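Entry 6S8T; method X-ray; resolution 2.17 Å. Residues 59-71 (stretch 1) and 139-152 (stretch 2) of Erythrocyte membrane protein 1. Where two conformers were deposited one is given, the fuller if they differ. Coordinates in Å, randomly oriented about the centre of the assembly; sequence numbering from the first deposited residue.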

# COMPACT_ATOMS: atom_id res chain seq x y z
N ASN A 59 0.52 4.44 -29.25
CA ASN A 59 1.08 3.79 -28.07
C ASN A 59 0.48 4.38 -26.80
O ASN A 59 0.26 5.59 -26.71
CB ASN A 59 2.60 3.93 -28.05
CG ASN A 59 3.25 3.19 -26.90
OD1 ASN A 59 2.69 2.22 -26.38
ND2 ASN A 59 4.43 3.63 -26.50
N ILE A 60 0.22 3.52 -25.81
CA ILE A 60 -0.39 3.98 -24.57
C ILE A 60 0.56 4.88 -23.79
O ILE A 60 0.10 5.72 -23.00
CB ILE A 60 -0.83 2.78 -23.71
CG1 ILE A 60 -1.70 3.24 -22.54
CG2 ILE A 60 0.37 1.99 -23.22
CD1 ILE A 60 -2.93 4.02 -22.97
N CYS A 61 1.87 4.76 -23.99
CA CYS A 61 2.82 5.62 -23.31
C CYS A 61 2.76 7.06 -23.79
O CYS A 61 3.47 7.91 -23.23
CB CYS A 61 4.24 5.07 -23.47
SG CYS A 61 4.44 3.34 -22.96
N ASN A 62 1.95 7.36 -24.81
CA ASN A 62 1.78 8.72 -25.32
C ASN A 62 0.47 9.36 -24.86
O ASN A 62 0.03 10.34 -25.47
CB ASN A 62 1.87 8.73 -26.84
CG ASN A 62 3.25 8.37 -27.36
OD1 ASN A 62 4.26 8.62 -26.70
ND2 ASN A 62 3.30 7.78 -28.55
N ILE A 63 -0.16 8.82 -23.82
CA ILE A 63 -1.39 9.40 -23.31
C ILE A 63 -1.09 10.74 -22.66
O ILE A 63 -0.14 10.88 -21.88
CB ILE A 63 -2.08 8.44 -22.33
CG1 ILE A 63 -3.38 9.05 -21.79
CG2 ILE A 63 -1.15 8.05 -21.19
CD1 ILE A 63 -4.19 8.11 -20.91
N THR A 64 -1.88 11.75 -23.00
CA THR A 64 -1.65 13.12 -22.58
C THR A 64 -2.76 13.57 -21.63
O THR A 64 -3.62 12.79 -21.22
CB THR A 64 -1.55 14.04 -23.80
OG1 THR A 64 -2.80 14.04 -24.50
CG2 THR A 64 -0.45 13.56 -24.74
N LEU A 65 -2.73 14.86 -21.29
CA LEU A 65 -3.76 15.46 -20.45
C LEU A 65 -5.06 15.71 -21.21
O LEU A 65 -6.10 15.91 -20.58
CB LEU A 65 -3.27 16.77 -19.84
CG LEU A 65 -2.39 16.73 -18.58
CD1 LEU A 65 -1.07 16.00 -18.82
CD2 LEU A 65 -2.14 18.14 -18.07
N GLN A 66 -5.02 15.71 -22.54
CA GLN A 66 -6.23 15.88 -23.33
C GLN A 66 -7.13 14.65 -23.29
O GLN A 66 -8.34 14.77 -23.49
CB GLN A 66 -5.88 16.21 -24.78
CG GLN A 66 -5.16 17.54 -24.96
CD GLN A 66 -4.79 17.80 -26.40
OE1 GLN A 66 -4.45 18.92 -26.78
NE2 GLN A 66 -4.86 16.75 -27.23
N HIS A 67 -6.56 13.47 -23.03
CA HIS A 67 -7.33 12.22 -22.96
C HIS A 67 -7.90 11.99 -21.57
O HIS A 67 -7.79 10.90 -21.00
CB HIS A 67 -6.46 11.06 -23.41
CG HIS A 67 -5.86 11.24 -24.77
ND1 HIS A 67 -4.75 12.03 -24.99
CD2 HIS A 67 -6.22 10.75 -25.98
CE1 HIS A 67 -4.45 12.01 -26.28
NE2 HIS A 67 -5.33 11.24 -26.90
N SER A 68 -8.51 13.02 -21.00
CA SER A 68 -9.05 12.98 -19.65
C SER A 68 -10.37 13.73 -19.60
O SER A 68 -10.60 14.66 -20.38
CB SER A 68 -8.07 13.58 -18.64
OG SER A 68 -8.69 13.78 -17.38
N ASN A 69 -11.24 13.32 -18.68
CA ASN A 69 -12.52 13.98 -18.45
C ASN A 69 -12.52 14.81 -17.17
O ASN A 69 -13.57 15.03 -16.57
CB ASN A 69 -13.66 12.96 -18.42
CG ASN A 69 -14.17 12.63 -19.81
OD1 ASN A 69 -14.18 13.48 -20.70
ND2 ASN A 69 -14.61 11.39 -20.00
N ASP A 70 -11.34 15.25 -16.73
CA ASP A 70 -11.25 16.23 -15.65
C ASP A 70 -11.97 17.51 -16.08
O ASP A 70 -11.69 18.06 -17.14
CB ASP A 70 -9.78 16.51 -15.32
CG ASP A 70 -9.60 17.30 -14.03
OD1 ASP A 70 -10.45 18.15 -13.70
OD2 ASP A 70 -8.58 17.07 -13.34
N SER A 71 -12.89 17.97 -15.24
CA SER A 71 -13.74 19.12 -15.54
C SER A 71 -13.09 20.45 -15.19
O SER A 71 -13.79 21.39 -14.81
CB SER A 71 -15.08 18.98 -14.82
OG SER A 71 -14.91 19.09 -13.42
N HIS A 139 -15.21 2.63 -21.74
CA HIS A 139 -13.94 3.02 -22.35
C HIS A 139 -13.42 4.35 -21.83
O HIS A 139 -12.20 4.52 -21.73
CB HIS A 139 -14.10 3.08 -23.87
CG HIS A 139 -14.70 1.85 -24.47
ND1 HIS A 139 -13.97 0.69 -24.67
CD2 HIS A 139 -15.95 1.58 -24.90
CE1 HIS A 139 -14.75 -0.23 -25.21
NE2 HIS A 139 -15.96 0.29 -25.36
N SER A 140 -14.30 5.29 -21.51
CA SER A 140 -13.85 6.58 -21.00
C SER A 140 -13.25 6.46 -19.60
O SER A 140 -12.33 7.20 -19.26
CB SER A 140 -15.00 7.58 -21.00
OG SER A 140 -15.49 7.81 -22.31
N LEU A 141 -13.77 5.53 -18.78
CA LEU A 141 -13.22 5.36 -17.44
C LEU A 141 -11.80 4.81 -17.48
O LEU A 141 -10.95 5.21 -16.68
CB LEU A 141 -14.13 4.45 -16.61
CG LEU A 141 -13.64 4.14 -15.19
CD1 LEU A 141 -13.52 5.41 -14.37
CD2 LEU A 141 -14.56 3.14 -14.50
N LEU A 142 -11.53 3.89 -18.41
CA LEU A 142 -10.19 3.30 -18.50
C LEU A 142 -9.15 4.36 -18.85
O LEU A 142 -8.01 4.30 -18.36
CB LEU A 142 -10.18 2.18 -19.54
CG LEU A 142 -8.82 1.54 -19.82
CD1 LEU A 142 -8.26 0.91 -18.56
CD2 LEU A 142 -8.91 0.52 -20.94
N GLY A 143 -9.52 5.34 -19.68
CA GLY A 143 -8.57 6.38 -20.04
C GLY A 143 -8.10 7.18 -18.84
O GLY A 143 -6.90 7.43 -18.69
N ASP A 144 -9.02 7.57 -17.96
CA ASP A 144 -8.63 8.34 -16.78
C ASP A 144 -7.91 7.48 -15.75
O ASP A 144 -7.06 7.99 -15.01
CB ASP A 144 -9.86 9.01 -16.17
CG ASP A 144 -10.04 10.45 -16.64
OD1 ASP A 144 -9.05 11.22 -16.58
OD2 ASP A 144 -11.15 10.81 -17.08
N VAL A 145 -8.23 6.18 -15.68
CA VAL A 145 -7.51 5.30 -14.77
C VAL A 145 -6.09 5.07 -15.27
O VAL A 145 -5.14 5.03 -14.48
CB VAL A 145 -8.27 3.97 -14.60
CG1 VAL A 145 -7.44 2.97 -13.81
CG2 VAL A 145 -9.60 4.21 -13.91
N GLN A 146 -5.91 4.93 -16.59
CA GLN A 146 -4.57 4.76 -17.13
C GLN A 146 -3.76 6.04 -17.04
O GLN A 146 -2.54 5.99 -16.85
CB GLN A 146 -4.65 4.28 -18.59
CG GLN A 146 -5.09 2.84 -18.74
CD GLN A 146 -5.12 2.39 -20.19
OE1 GLN A 146 -5.85 2.95 -21.01
NE2 GLN A 146 -4.31 1.39 -20.52
N LEU A 147 -4.41 7.20 -17.17
CA LEU A 147 -3.69 8.46 -17.01
C LEU A 147 -3.20 8.63 -15.57
O LEU A 147 -2.06 9.04 -15.35
CB LEU A 147 -4.58 9.64 -17.41
CG LEU A 147 -3.96 11.03 -17.22
CD1 LEU A 147 -2.81 11.24 -18.19
CD2 LEU A 147 -5.01 12.12 -17.37
N ALA A 148 -4.05 8.30 -14.59
CA ALA A 148 -3.64 8.41 -13.20
C ALA A 148 -2.52 7.42 -12.88
O ALA A 148 -1.57 7.76 -12.16
CB ALA A 148 -4.84 8.19 -12.28
N ALA A 149 -2.62 6.19 -13.41
CA ALA A 149 -1.60 5.18 -13.13
C ALA A 149 -0.24 5.58 -13.70
O ALA A 149 0.79 5.37 -13.05
CB ALA A 149 -2.04 3.83 -13.69
N LYS A 150 -0.22 6.16 -14.90
CA LYS A 150 1.05 6.53 -15.52
C LYS A 150 1.68 7.73 -14.82
O LYS A 150 2.89 7.73 -14.54
CB LYS A 150 0.86 6.82 -17.00
CG LYS A 150 2.07 7.47 -17.66
CD LYS A 150 1.86 7.70 -19.15
CE LYS A 150 3.00 8.49 -19.76
NZ LYS A 150 3.11 9.86 -19.16
N MET A 151 0.89 8.76 -14.53
CA MET A 151 1.44 9.95 -13.88
C MET A 151 1.84 9.66 -12.43
O MET A 151 2.80 10.26 -11.93
CB MET A 151 0.45 11.10 -13.94
CG MET A 151 0.14 11.58 -15.36
SD MET A 151 -0.87 13.07 -15.42
CE MET A 151 0.25 14.28 -14.71
N ASP A 152 1.12 8.77 -11.75
CA ASP A 152 1.50 8.45 -10.37
C ASP A 152 2.79 7.63 -10.34
O ASP A 152 3.63 7.83 -9.46
CB ASP A 152 0.36 7.70 -9.66
CG ASP A 152 0.60 7.58 -8.16
OD1 ASP A 152 0.72 8.62 -7.48
OD2 ASP A 152 0.65 6.44 -7.66
O HOH W 1 -13.12 9.51 -18.17

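How does a segment that is mostly loop lie against a helix? Stretch 2 is helical from end to end, and stretch 1 runs along it in the opposite sense: the CA of Cys 61 lies nearest that of Lys 150, Ile 63 nearest Leu 147, and Ser 68 nearest Asp 144. The backbones draw together on the way, from 8.0 Å between the CA atoms of Cys 61 and Lys 150 to 5.5 Å between those of Ser 68 and Asp 144. No backbone-to-backbone hydrogen bond joins the two; most amides and carbonyls of the helix are paired within it. The contact rests on side chains meeting each other or the opposing backbone.

What does the first turn of stretch 1 contribute? Ile 60 opens a short 3-10 segment with Cys 61, and Ile 63 N donates a hydrogen bond to Ile 60 O at 3.2 Å; the CA-to-CB bonds of both isoleucines point toward the helix. Ile 60 CD1 rests 3.7 Å from Gln 146 OE1, an oxygen buried here without a hydrogen-bonding partner. Cys 61 turns its CA-to-CB bond away and meets the helix through its backbone, its O lying 3.5 Å from Lys 150 CE.

Why is Ile 63 the apolar centre? Its extended side chain, t at both chi angles, carries CD1 to 3.8 Å from Leu 147 CB and 3.6 Å from Gly 143 O. Gly 143 has no side chain and offers its backbone here. On the other branch, Ile 63 CG2 packs 3.7 Å from Lys 150 CD, using the aliphatic part of the lysine.

How does the chain turn from Thr 64 toward Ser 68? Thr 64 points away, and its OG1 pairs with His 67 ND1 at 2.8 Å, bracing the bend within the loop. Its carbonyl remains beside the helix, with Thr 64 O 3.5 Å from Leu 147 CD1. Leu 65 starts out sideways, but its end comes nearer, giving a loose apolar contact of 4.5 Å between Leu 65 CD1 and Met 151 SD.

What fastens the final part? Asp 144 binds two consecutive residues through its carboxylate: Ser 68 OG donates to Asp 144 OD1 at 2.7 Å, and Asn 69 N donates to Asp 144 OD2 at 3.0 Å. Ser 68 OG also accepts from Asp 70 N at 3.1 Å, tying the loop to itself, while Ser 68 CB touches Leu 147 CD2 at 3.6 Å. A water extends the polar network, accepting from Asn 69 ND2 and donating to Ser 140 O and Asp 144 OD2.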